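Local coordinates for uncharacterized protein VP1736 (Vibrio parahaemolyticus, PDB 3LXQ) that is of unknown function but carries a sulfatase-family domain of the alkaline phosphatase superfamily, built round a mixed beta sheet with helices packed against it, at residues T142-S147 with L433-A438; F163-L168 with T360-R365. One frame throughout, in Å; residues are numbered along the deposited sequence. Where two conformers were deposited one is given.

Contact 1 of 2, residues T142-S147 with L433-A438; sequences TGFPPS and LFASKA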
loop_
_atom_site.group_PDB
_atom_site.type_symbol
_atom_site.label_atom_id
_atom_site.label_comp_id
_atom_site.label_asym_id
_atom_site.label_seq_id
_atom_site.Cartn_x
_atom_site.Cartn_y
_atom_site.Cartn_z
ATOM N N THR A 142 -2.899 -4.926 -5.936
ATOM C CA THR A 142 -3.120 -6.379 -6.032
ATOM C C THR A 142 -3.329 -7.074 -4.678
ATOM O O THR A 142 -3.948 -8.133 -4.625
ATOM C CB THR A 142 -1.949 -7.121 -6.705
ATOM O OG1 THR A 142 -0.888 -7.307 -5.755
ATOM C CG2 THR A 142 -1.429 -6.388 -7.909
ATOM N N GLY A 143 -2.768 -6.517 -3.605
ATOM C CA GLY A 143 -2.933 -7.115 -2.277
ATOM C C GLY A 143 -2.053 -8.326 -2.084
ATOM O O GLY A 143 -2.157 -9.011 -1.066
ATOM N N PHE A 144 -1.165 -8.565 -3.056
ATOM C CA PHE A 144 -0.322 -9.749 -3.104
ATOM C C PHE A 144 0.770 -9.572 -2.077
ATOM O O PHE A 144 1.376 -8.503 -2.009
ATOM C CB PHE A 144 0.288 -9.888 -4.505
ATOM C CG PHE A 144 0.903 -11.247 -4.804
ATOM C CD1 PHE A 144 0.154 -12.418 -4.704
ATOM C CD2 PHE A 144 2.214 -11.335 -5.254
ATOM C CE1 PHE A 144 0.714 -13.656 -4.996
ATOM C CE2 PHE A 144 2.786 -12.571 -5.564
ATOM C CZ PHE A 144 2.039 -13.734 -5.438
ATOM N N PRO A 145 1.012 -10.605 -1.260
ATOM C CA PRO A 145 2.056 -10.554 -0.239
ATOM C C PRO A 145 3.440 -10.617 -0.873
ATOM O O PRO A 145 3.553 -10.794 -2.084
ATOM C CB PRO A 145 1.802 -11.815 0.616
ATOM C CG PRO A 145 0.499 -12.349 0.181
ATOM C CD PRO A 145 0.280 -11.883 -1.213
ATOM N N PRO A 146 4.485 -10.434 -0.064
ATOM C CA PRO A 146 5.865 -10.301 -0.538
ATOM C C PRO A 146 6.601 -11.631 -0.721
ATOM O O PRO A 146 6.181 -12.665 -0.193
ATOM C CB PRO A 146 6.534 -9.465 0.566
ATOM C CG PRO A 146 5.758 -9.816 1.819
ATOM C CD PRO A 146 4.351 -10.184 1.377
ATOM N N SER A 147 7.690 -11.596 -1.482
ATOM C CA SER A 147 8.583 -12.740 -1.629
ATOM C C SER A 147 9.998 -12.207 -1.547
ATOM O O SER A 147 10.178 -10.987 -1.462
ATOM C CB SER A 147 8.331 -13.477 -2.965
ATOM O OG SER A 147 8.787 -12.739 -4.090
ATOM N N LEU A 433 6.160 -18.109 2.427
ATOM C CA LEU A 433 6.250 -18.927 1.220
ATOM C C LEU A 433 5.164 -18.660 0.192
ATOM O O LEU A 433 5.313 -19.029 -0.982
ATOM C CB LEU A 433 6.179 -20.406 1.595
ATOM C CG LEU A 433 7.322 -21.004 2.400
ATOM C CD1 LEU A 433 6.949 -22.409 2.857
ATOM C CD2 LEU A 433 8.604 -21.027 1.574
ATOM N N PHE A 434 4.064 -18.054 0.628
ATOM C CA PHE A 434 2.847 -18.058 -0.189
ATOM C C PHE A 434 3.011 -17.370 -1.548
ATOM O O PHE A 434 2.733 -17.980 -2.582
ATOM C CB PHE A 434 1.637 -17.490 0.577
ATOM C CG PHE A 434 0.421 -17.303 -0.285
ATOM C CD1 PHE A 434 -0.276 -18.401 -0.768
ATOM C CD2 PHE A 434 -0.010 -16.031 -0.635
ATOM C CE1 PHE A 434 -1.387 -18.239 -1.573
ATOM C CE2 PHE A 434 -1.122 -15.858 -1.447
ATOM C CZ PHE A 434 -1.817 -16.971 -1.919
ATOM N N ALA A 435 3.461 -16.118 -1.543
ATOM C CA ALA A 435 3.583 -15.344 -2.774
ATOM C C ALA A 435 4.499 -16.029 -3.779
ATOM O O ALA A 435 4.173 -16.102 -4.972
ATOM C CB ALA A 435 4.060 -13.940 -2.494
ATOM N N SER A 436 5.624 -16.544 -3.290
ATOM C CA SER A 436 6.579 -17.279 -4.116
ATOM C C SER A 436 5.926 -18.498 -4.795
ATOM O O SER A 436 6.123 -18.729 -5.985
ATOM C CB SER A 436 7.779 -17.688 -3.274
ATOM O OG SER A 436 8.718 -18.412 -4.034
ATOM N N LYS A 437 5.109 -19.241 -4.050
ATOM C CA LYS A 437 4.419 -20.396 -4.613
ATOM C C LYS A 437 3.231 -20.005 -5.495
ATOM O O LYS A 437 2.969 -20.654 -6.515
ATOM C CB LYS A 437 3.998 -21.369 -3.507
ATOM C CG LYS A 437 5.125 -22.262 -2.986
ATOM C CD LYS A 437 5.141 -23.593 -3.743
ATOM C CE LYS A 437 6.287 -24.493 -3.312
ATOM N NZ LYS A 437 7.554 -24.232 -4.071
ATOM N N ALA A 438 2.506 -18.958 -5.105
ATOM C CA ALA A 438 1.317 -18.518 -5.852
ATOM C C ALA A 438 1.717 -18.004 -7.225
ATOM O O ALA A 438 1.003 -18.219 -8.219
ATOM C CB ALA A 438 0.551 -17.441 -5.077
HETATM O O HOH W 1 4.139 -14.579 0.621
HETATM O O HOH W 2 6.770 -15.494 -0.880
#

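Contact 2 of 2, residues F163-L168 with T360-R365; sequences FTIADL and TPMIGR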
loop_
_atom_site.group_PDB
_atom_site.type_symbol
_atom_site.label_atom_id
_atom_site.label_comp_id
_atom_site.label_asym_id
_atom_site.label_seq_id
_atom_site.Cartn_x
_atom_site.Cartn_y
_atom_site.Cartn_z
ATOM N N PHE A 163 -4.185 -10.820 -10.966
ATOM C CA PHE A 163 -5.238 -10.141 -10.237
ATOM C C PHE A 163 -4.843 -8.734 -9.784
ATOM O O PHE A 163 -3.805 -8.546 -9.134
ATOM C CB PHE A 163 -5.777 -10.944 -9.038
ATOM C CG PHE A 163 -6.776 -10.160 -8.241
ATOM C CD1 PHE A 163 -8.112 -10.121 -8.620
ATOM C CD2 PHE A 163 -6.356 -9.342 -7.203
ATOM C CE1 PHE A 163 -9.025 -9.338 -7.914
ATOM C CE2 PHE A 163 -7.265 -8.553 -6.505
ATOM C CZ PHE A 163 -8.583 -8.559 -6.842
ATOM N N THR A 164 -5.671 -7.756 -10.156
ATOM C CA THR A 164 -5.580 -6.381 -9.637
ATOM C C THR A 164 -6.999 -5.853 -9.357
ATOM O O THR A 164 -7.952 -6.258 -10.030
ATOM C CB THR A 164 -4.881 -5.389 -10.628
ATOM O OG1 THR A 164 -5.708 -5.192 -11.786
ATOM C CG2 THR A 164 -3.504 -5.887 -11.059
ATOM N N ILE A 165 -7.129 -4.927 -8.408
ATOM C CA ILE A 165 -8.415 -4.254 -8.194
ATOM C C ILE A 165 -8.745 -3.329 -9.364
ATOM O O ILE A 165 -9.898 -2.950 -9.546
ATOM C CB ILE A 165 -8.493 -3.460 -6.860
ATOM C CG1 ILE A 165 -7.416 -2.371 -6.796
ATOM C CG2 ILE A 165 -8.423 -4.417 -5.647
ATOM C CD1 ILE A 165 -7.767 -1.198 -5.856
ATOM N N ALA A 166 -7.726 -2.969 -10.147
ATOM C CA ALA A 166 -7.922 -2.192 -11.366
ATOM C C ALA A 166 -8.822 -2.935 -12.327
ATOM O O ALA A 166 -9.844 -2.383 -12.762
ATOM C CB ALA A 166 -6.597 -1.867 -12.039
ATOM N N ASP A 167 -8.457 -4.177 -12.659
ATOM C CA ASP A 167 -9.273 -4.895 -13.631
ATOM C C ASP A 167 -10.582 -5.405 -13.029
ATOM O O ASP A 167 -11.573 -5.559 -13.767
ATOM C CB ASP A 167 -8.491 -5.969 -14.401
ATOM C CG ASP A 167 -8.410 -7.273 -13.674
ATOM O OD1 ASP A 167 -9.369 -8.071 -13.777
ATOM O OD2 ASP A 167 -7.371 -7.516 -13.033
ATOM N N LEU A 168 -10.614 -5.603 -11.714
ATOM C CA LEU A 168 -11.864 -5.967 -11.034
ATOM C C LEU A 168 -12.852 -4.817 -11.186
ATOM O O LEU A 168 -13.968 -5.020 -11.656
ATOM C CB LEU A 168 -11.636 -6.318 -9.550
ATOM C CG LEU A 168 -12.849 -6.676 -8.657
ATOM C CD1 LEU A 168 -13.656 -7.865 -9.199
ATOM C CD2 LEU A 168 -12.449 -6.938 -7.217
ATOM N N THR A 360 -12.311 -12.523 -4.667
ATOM C CA THR A 360 -10.931 -12.393 -5.104
ATOM C C THR A 360 -10.048 -13.380 -4.349
ATOM O O THR A 360 -10.475 -13.938 -3.331
ATOM C CB THR A 360 -10.390 -10.952 -4.883
ATOM O OG1 THR A 360 -9.872 -10.818 -3.556
ATOM C CG2 THR A 360 -11.472 -9.895 -5.137
ATOM N N PRO A 361 -8.808 -13.594 -4.836
ATOM C CA PRO A 361 -7.873 -14.420 -4.086
ATOM C C PRO A 361 -7.090 -13.654 -3.013
ATOM O O PRO A 361 -6.197 -14.226 -2.400
ATOM C CB PRO A 361 -6.935 -14.947 -5.173
ATOM C CG PRO A 361 -6.894 -13.847 -6.164
ATOM C CD PRO A 361 -8.299 -13.286 -6.186
HETATM N N MSE A 362 -7.422 -12.387 -2.775
HETATM C CA MSE A 362 -6.717 -11.574 -1.768
HETATM C C MSE A 362 -6.869 -12.129 -0.352
HETATM O O MSE A 362 -7.976 -12.440 0.085
HETATM C CB MSE A 362 -7.190 -10.115 -1.792
HETATM C CG MSE A 362 -7.034 -9.413 -3.125
HETATM SE SE MSE A 362 -7.264 -7.488 -2.948
HETATM C CE MSE A 362 -9.213 -7.396 -2.879
ATOM N N ILE A 363 -5.753 -12.240 0.363
ATOM C CA ILE A 363 -5.774 -12.732 1.726
ATOM C C ILE A 363 -5.702 -11.593 2.753
ATOM O O ILE A 363 -5.783 -11.827 3.959
ATOM C CB ILE A 363 -4.681 -13.793 1.985
ATOM C CG1 ILE A 363 -3.278 -13.182 1.858
ATOM C CG2 ILE A 363 -4.868 -14.966 1.034
ATOM C CD1 ILE A 363 -2.162 -14.092 2.340
ATOM N N GLY A 364 -5.569 -10.359 2.265
ATOM C CA GLY A 364 -5.630 -9.178 3.122
ATOM C C GLY A 364 -7.015 -8.960 3.723
ATOM O O GLY A 364 -8.026 -9.376 3.154
ATOM N N ARG A 365 -7.045 -8.271 4.860
ATOM C CA ARG A 365 -8.229 -8.157 5.708
ATOM C C ARG A 365 -9.098 -6.973 5.286
ATOM O O ARG A 365 -8.586 -5.920 4.889
ATOM C CB ARG A 365 -7.811 -7.971 7.165
ATOM C CG ARG A 365 -7.325 -9.229 7.874
ATOM C CD ARG A 365 -5.900 -9.660 7.482
ATOM N NE ARG A 365 -5.483 -10.816 8.282
ATOM C CZ ARG A 365 -4.971 -10.734 9.513
ATOM N NH1 ARG A 365 -4.766 -9.547 10.079
ATOM N NH2 ARG A 365 -4.650 -11.847 10.183
#

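Contact 1 of 2, residues T142-S147 with L433-A438
Phe144 and Pro145 of the irregular segment 142-147 pack on Phe434, Ala435 and Ala438 of helix 422-441, and two waters bridge the backbones. Phe144 makes the largest contribution from the loop, and Ala435 the largest from the helix. With CG anti to the backbone N (chi1 -165°), the far end of the Phe144 ring reaches the helix: CB of Ala435 lies over one face, 3.6 Å from Phe144 CZ, while CB of Ala438, one turn on, meets the ring at its edge, 3.8 Å from Phe144 CE1. Phe144 CZ also comes within 3.2 Å of the carbonyl O of Ala435. Beside it the pyrrolidine of Pro145 crosses the ring of Phe434 obliquely, putting its CG at the ring edge, 3.8 Å from Phe434 CD2. The small methyl of Ala435 lets the loop backbone come close, so that its CB sits 3.2 Å from Pro145 O and 3.4 Å from Pro146 O.

Polar contact across the interface passes through water. The carbonyl of Pro146 faces two waters, one held by Ala435 N at 2.7 Å and the other by Ser436 N at 2.9 Å; each accepts from a helix amide and lies within hydrogen-bonding distance of Pro146 O, to which it can donate. Within the loop, Thr142 OG1 accepts from Phe144 N in an ST turn, which bends the chain just past helix 133-141; Gly143, between the two, takes the bend with a positive phi that favours glycine.

This is buried helix-to-loop packing. Lys437 forms a salt bridge with Glu42, and on the loop side Phe144 meets Phe162 edge-to-face and touches Glu138. Helix 422-441 packs on both helix 50-61, through Leu54 and Val57, and the loop that leaves helix 133-141, with Phe434 touching each.

Contact 2 of 2, residues F163-L168 with T360-R365
Phe163 presents its ring to three consecutive residues at and after the end of strand 358-360. CD of Pro361 stands over one face in a CH-pi contact, 4.2 Å from the centroid of the Phe163 ring and 21° off its normal. Thr360 and the selenomethionine Met362 approach obliquely: Thr360 CB reaches Phe163 CZ at 3.6 Å, and Met362 CG lies 3.5 Å from Phe163 CE2. With CG anti to the carbonyl carbon (chi1 -58°) and chi2 extended, Met362 SE lies 5.0 Å from the Phe163 ring centroid, a Met-aromatic contact; the bend at chi3 then turns CE toward Ile165 CG2. Leu168 CD2 meets Thr360 CG2 at 3.7 Å, their side chains crossing at about a right angle.

Thr164, next after Phe163, is the N-cap of helix 165-171 and forms a capping box with Asp167: Asp167 N gives a nearly straight bond (165°) to Thr164 OG1, and Thr164 N returns a weak one to Asp167 OD2.

On the partner loop an ST turn, Met362 N to Thr360 OG1 at 3.0 Å, folds the chain across Pro361. Met362 and Leu168 also touch Leu351 of helix 346-353, while Ile165 packs on Phe242 of strand 241-246.

From the N terminus the chain passes first through 142-147, just after helix 133-141, and then through 163-168, where helix 165-171 starts. Contact 2 closes when the chain returns at 360-365, past strand 358-360; contact 1 closes later still, at 433-438 on helix 422-441. The smaller loop therefore lies wholly within the larger one, and the two do not cross. They lie about 12 Å apart, centre to centre, and touch directly: Thr142 packs on Phe163, Thr164 and Met362, and Pro145 meets Ile363. Together they tie the loop after helix 133-141 and the start of helix 165-171 to the loop after strand 358-360 and to helix 422-441.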